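Local coordinates for extracellular solute-binding protein family 1 (Alicyclobacillus acidocaldarius subsp. acidocaldarius, PDB 4OVJ) that probably captures a solute outside the cell and delivers it to an ABC-type membrane transporter, at residues 317-325 with 335-343. Sequence-based numbering, arbitrary orientation.
Sequences LLNNVQAGK and VSSSVRTQL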
ATOM      1  N   LEU A 317      12.727 -15.164   5.280  1.00  9.40           N
ATOM      2  CA  LEU A 317      12.473 -13.739   5.093  1.00 10.08           C
ATOM      3  C   LEU A 317      11.058 -13.354   5.499  1.00  9.49           C
ATOM      4  O   LEU A 317      10.850 -12.300   6.069  1.00 11.49           O
ATOM      5  CB  LEU A 317      12.714 -13.311   3.646  1.00 10.16           C
ATOM      6  CG  LEU A 317      14.153 -13.433   3.157  1.00 10.47           C
ATOM      7  CD1 LEU A 317      14.202 -13.062   1.684  1.00 11.27           C
ATOM      8  CD2 LEU A 317      15.112 -12.601   3.996  1.00 12.04           C
ATOM      9  N   LEU A 318      10.101 -14.221   5.211  1.00  9.13           N
ATOM     10  CA  LEU A 318       8.710 -13.957   5.529  1.00  9.41           C
ATOM     11  C   LEU A 318       8.385 -14.102   6.997  1.00  9.73           C
ATOM     12  O   LEU A 318       7.650 -13.291   7.536  1.00 10.11           O
ATOM     13  CB  LEU A 318       7.781 -14.878   4.727  1.00  9.18           C
ATOM     14  CG  LEU A 318       7.751 -14.670   3.213  1.00  9.93           C
ATOM     15  CD1 LEU A 318       7.067 -15.862   2.562  1.00 11.32           C
ATOM     16  CD2 LEU A 318       7.032 -13.385   2.848  1.00 10.83           C
ATOM     17  N   ASN A 319       8.897 -15.155   7.622  1.00  9.83           N
ATOM     18  CA  ASN A 319       8.356 -15.621   8.918  1.00 10.24           C
ATOM     19  C   ASN A 319       9.316 -15.641  10.091  1.00 11.38           C
ATOM     20  O   ASN A 319       8.891 -15.839  11.233  1.00 14.01           O
ATOM     21  CB  ASN A 319       7.757 -17.014   8.751  1.00 11.11           C
ATOM     22  CG  ASN A 319       6.437 -16.992   8.015  1.00 11.18           C
ATOM     23  OD1 ASN A 319       5.545 -16.209   8.348  1.00 13.11           O
ATOM     24  ND2 ASN A 319       6.304 -17.832   7.005  1.00 11.16           N
ATOM     25  N   ASN A 320      10.603 -15.474   9.838  1.00 12.13           N
ATOM     26  CA  ASN A 320      11.561 -15.566  10.923  1.00 12.43           C
ATOM     27  C   ASN A 320      11.681 -14.240  11.652  1.00 12.99           C
ATOM     28  O   ASN A 320      11.775 -13.198  11.017  1.00 13.11           O
ATOM     29  CB  ASN A 320      12.919 -16.028  10.406  1.00 13.54           C
ATOM     30  CG  ASN A 320      13.911 -16.226  11.518  1.00 15.76           C
ATOM     31  OD1 ASN A 320      14.554 -15.282  11.949  1.00 19.64           O
ATOM     32  ND2 ASN A 320      14.035 -17.454  11.996  1.00 17.93           N
ATOM     33  N   VAL A 321      11.643 -14.281  12.990  1.00 16.40           N
ATOM     34  CA  VAL A 321      11.704 -13.053  13.778  1.00 17.57           C
ATOM     35  C   VAL A 321      13.065 -12.340  13.683  1.00 17.15           C
ATOM     36  O   VAL A 321      13.107 -11.113  13.749  1.00 16.10           O
ATOM     37  CB  VAL A 321      11.284 -13.289  15.256  1.00 22.45           C
ATOM     38  CG1 VAL A 321      12.311 -14.124  16.001  1.00 27.49           C
ATOM     39  CG2 VAL A 321      11.059 -11.957  15.957  1.00 26.79           C
ATOM     40  N   GLN A 322      14.157 -13.085  13.493  1.00 17.04           N
ATOM     41  CA  GLN A 322      15.484 -12.454  13.302  1.00 18.68           C
ATOM     42  C   GLN A 322      15.515 -11.684  11.981  1.00 15.36           C
ATOM     43  O   GLN A 322      16.050 -10.573  11.903  1.00 15.07           O
ATOM     44  CB  GLN A 322      16.629 -13.476  13.349  1.00 20.91           C
ATOM     45  CG  GLN A 322      16.663 -14.357  14.590  1.00 26.75           C
ATOM     46  CD  GLN A 322      16.499 -13.578  15.882  1.00 34.36           C
ATOM     47  OE1 GLN A 322      17.108 -12.518  16.063  1.00 46.34           O
ATOM     48  NE2 GLN A 322      15.675 -14.099  16.794  1.00 42.16           N
ATOM     49  N   ALA A 323      14.920 -12.271  10.944  1.00 14.40           N
ATOM     50  CA  ALA A 323      14.725 -11.560   9.695  1.00 13.17           C
ATOM     51  C   ALA A 323      13.858 -10.328   9.898  1.00 12.28           C
ATOM     52  O   ALA A 323      14.166  -9.266   9.374  1.00 13.89           O
ATOM     53  CB  ALA A 323      14.102 -12.462   8.644  1.00 13.14           C
ATOM     54  N   GLY A 324      12.767 -10.476  10.645  1.00 13.01           N
ATOM     55  CA  GLY A 324      11.835  -9.379  10.870  1.00 13.83           C
ATOM     56  C   GLY A 324      12.491  -8.197  11.543  1.00 14.29           C
ATOM     57  O   GLY A 324      12.261  -7.058  11.155  1.00 14.26           O
ATOM     58  N   LYS A 325      13.318  -8.479  12.551  1.00 14.76           N
ATOM     59  CA  LYS A 325      14.077  -7.439  13.241  1.00 15.65           C
ATOM     60  C   LYS A 325      15.078  -6.752  12.314  1.00 14.64           C
ATOM     61  O   LYS A 325      15.207  -5.524  12.314  1.00 16.48           O
ATOM     62  CB  LYS A 325      14.768  -8.019  14.473  1.00 18.36           C
ATOM     63  CG  LYS A 325      13.781  -8.326  15.583  1.00 23.48           C
ATOM     64  CD  LYS A 325      14.444  -8.885  16.832  1.00 31.44           C
ATOM     65  CE  LYS A 325      13.395  -9.200  17.891  1.00 37.92           C
ATOM     66  NZ  LYS A 325      13.992  -9.889  19.071  1.00 44.45           N
ATOM     67  N   VAL A 335       4.556  -8.719   6.520  1.00  9.58           N
ATOM     68  CA  VAL A 335       3.444  -9.470   5.975  1.00  9.55           C
ATOM     69  C   VAL A 335       2.949 -10.592   6.898  1.00  9.22           C
ATOM     70  O   VAL A 335       1.778 -10.950   6.874  1.00  9.34           O
ATOM     71  CB  VAL A 335       3.814 -10.020   4.580  1.00 10.48           C
ATOM     72  CG1 VAL A 335       4.936 -11.042   4.675  1.00 11.04           C
ATOM     73  CG2 VAL A 335       2.590 -10.594   3.899  1.00 11.22           C
ATOM     74  N   SER A 336       3.845 -11.135   7.712  1.00  9.56           N
ATOM     75  CA  SER A 336       3.555 -12.309   8.532  1.00  9.46           C
ATOM     76  C   SER A 336       2.923 -11.938   9.860  1.00  9.50           C
ATOM     77  O   SER A 336       3.474 -11.123  10.587  1.00  9.13           O
ATOM     78  CB  SER A 336       4.844 -13.079   8.835  1.00  9.82           C
ATOM     79  OG  SER A 336       4.628 -14.027   9.866  1.00 10.52           O
ATOM     80  N   SER A 337       1.806 -12.570  10.188  1.00 10.22           N
ATOM     81  CA  SER A 337       1.145 -12.329  11.478  1.00 11.33           C
ATOM     82  C   SER A 337       2.038 -12.713  12.659  1.00 12.11           C
ATOM     83  O   SER A 337       2.019 -12.045  13.701  1.00 15.01           O
ATOM     84  CB  SER A 337      -0.175 -13.093  11.562  1.00 12.32           C
ATOM     85  OG  SER A 337       0.012 -14.497  11.385  1.00 13.28           O
ATOM     86  N   SER A 338       2.838 -13.762  12.504  1.00 12.81           N
ATOM     87  CA  SER A 338       3.719 -14.188  13.606  1.00 15.35           C
ATOM     88  C   SER A 338       4.834 -13.164  13.846  1.00 13.86           C
ATOM     89  O   SER A 338       5.158 -12.857  14.989  1.00 14.80           O
ATOM     90  CB  SER A 338       4.267 -15.608  13.386  1.00 17.91           C
ATOM     91  OG  SER A 338       5.043 -15.691  12.214  1.00 21.78           O
ATOM     92  N   VAL A 339       5.380 -12.597  12.770  1.00 12.58           N
ATOM     93  CA  VAL A 339       6.422 -11.578  12.884  1.00 12.19           C
ATOM     94  C   VAL A 339       5.838 -10.324  13.522  1.00 12.26           C
ATOM     95  O   VAL A 339       6.435  -9.751  14.426  1.00 14.48           O
ATOM     96  CB  VAL A 339       7.061 -11.257  11.518  1.00 12.71           C
ATOM     97  CG1 VAL A 339       7.938 -10.023  11.594  1.00 14.30           C
ATOM     98  CG2 VAL A 339       7.851 -12.454  11.029  1.00 14.13           C
ATOM     99  N   ARG A 340       4.660  -9.905  13.072  1.00 11.44           N
ATOM    100  CA  ARG A 340       4.012  -8.740  13.686  1.00 13.48           C
ATOM    101  C   ARG A 340       3.805  -8.950  15.187  1.00 15.30           C
ATOM    102  O   ARG A 340       4.104  -8.053  15.992  1.00 15.28           O
ATOM    103  CB  ARG A 340       2.695  -8.404  13.009  1.00 13.35           C
ATOM    104  CG  ARG A 340       2.864  -7.832  11.601  1.00 12.44           C
ATOM    105  CD  ARG A 340       1.606  -7.153  11.086  1.00 12.84           C
ATOM    106  NE  ARG A 340       0.465  -8.047  11.077  1.00 11.32           N
ATOM    107  CZ  ARG A 340       0.210  -8.955  10.136  1.00 11.68           C
ATOM    108  NH1 ARG A 340       0.998  -9.096   9.069  1.00 12.58           N
ATOM    109  NH2 ARG A 340      -0.842  -9.732  10.259  1.00 11.11           N
ATOM    110  N   THR A 341       3.317 -10.134  15.560  1.00 14.93           N
ATOM    111  CA  THR A 341       3.073 -10.447  16.985  1.00 18.03           C
ATOM    112  C   THR A 341       4.358 -10.338  17.807  1.00 18.14           C
ATOM    113  O   THR A 341       4.382  -9.712  18.881  1.00 22.63           O
ATOM    114  CB  THR A 341       2.414 -11.835  17.153  1.00 19.28           C
ATOM    115  OG1 THR A 341       1.132 -11.831  16.515  1.00 20.43           O
ATOM    116  CG2 THR A 341       2.211 -12.184  18.635  1.00 21.17           C
ATOM    117  N   GLN A 342       5.429 -10.928  17.295  1.00 17.70           N
ATOM    118  CA  GLN A 342       6.701 -10.936  18.005  1.00 22.99           C
ATOM    119  C   GLN A 342       7.354  -9.550  18.048  1.00 22.76           C
ATOM    120  O   GLN A 342       7.977  -9.186  19.048  1.00 26.00           O
ATOM    121  CB  GLN A 342       7.624 -12.007  17.416  1.00 24.58           C
ATOM    122  CG  GLN A 342       7.047 -13.402  17.628  1.00 30.44           C
ATOM    123  CD  GLN A 342       7.893 -14.516  17.042  1.00 38.61           C
ATOM    124  OE1 GLN A 342       7.492 -15.177  16.080  1.00 44.52           O
ATOM    125  NE2 GLN A 342       9.063 -14.741  17.628  1.00 45.94           N
ATOM    126  N   LEU A 343       7.194  -8.762  16.990  1.00 19.87           N
ATOM    127  CA  LEU A 343       7.746  -7.408  16.982  1.00 19.03           C
ATOM    128  C   LEU A 343       6.917  -6.448  17.859  1.00 22.29           C
ATOM    129  O   LEU A 343       7.471  -5.488  18.436  1.00 25.29           O
ATOM    130  CB  LEU A 343       7.872  -6.862  15.562  1.00 19.34           C
ATOM    131  CG  LEU A 343       8.966  -7.443  14.662  1.00 20.68           C
ATOM    132  CD1 LEU A 343       8.830  -6.806  13.291  1.00 22.26           C
ATOM    133  CD2 LEU A 343      10.374  -7.215  15.179  1.00 24.23           C
TER
HETATM  134  O   HOH W   1       6.879 -10.652   7.600  1.00 11.41           O
HETATM  135  O   HOH W   2       7.434 -15.251  13.339  1.00 34.36           O
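Ser336 OG donates to Asn319 OD1 over 2.8 Å, the one direct hydrogen bond between 317-325 and 335-343. The hydroxyl lies in the plane of the amide at a C=O...O angle of 151°. With OG swung anti to its backbone N (chi1 167°), Ser336 also caps the helix that follows it, accepting weak bonds from Ser338 N and Val339 N. Thr114 OG1 is a second partner of Asn319 OD1, while Asn319 ND2 is held by Asn111 O and Asn315 OD1, which fixes the rotation of the amide. Replacing Asn319 by alanine is likely to leave the hydroxyls of Ser336 and Thr114 without their shared acceptor, and Asn111 O without the ND2 donor. Val339, in the first turn of the capped helix, straddles the break between helices 307-319 and 321-327: CG2 sits 3.5 Å from Asn319 O, whereas CG1 faces Gly324 CA at 4.0 Å. A CB on Gly324 would collide with that methyl, consistent with glycine being what allows 321-325 and 337-343 to cross at -68° with their axes 9.5 Å apart. One turn after Val339, Leu343 CD2 meets Lys325 CG at 3.6 Å, the two side chains running past each other in opposite directions. The extended Gln342 crosses Val321 at about a right angle, its NE2 lying 3.6 Å from Val321 CB. Nearer the N-terminal ends of both segments, Leu318 CD2 touches Val335 CG1, next to Trp298 and Ile115. One water donates to Leu318 O and accepts from Ser336 N; another donates to Asn319 O and Gln342 OE1 and bonds Ser338 OG. Carbonyls at the end of one helix thus meet the capped start of another through amide, hydroxyl and water, while aliphatic groups close the rest of the interface, joining consecutive helices of one lobe of the solute-binding fold.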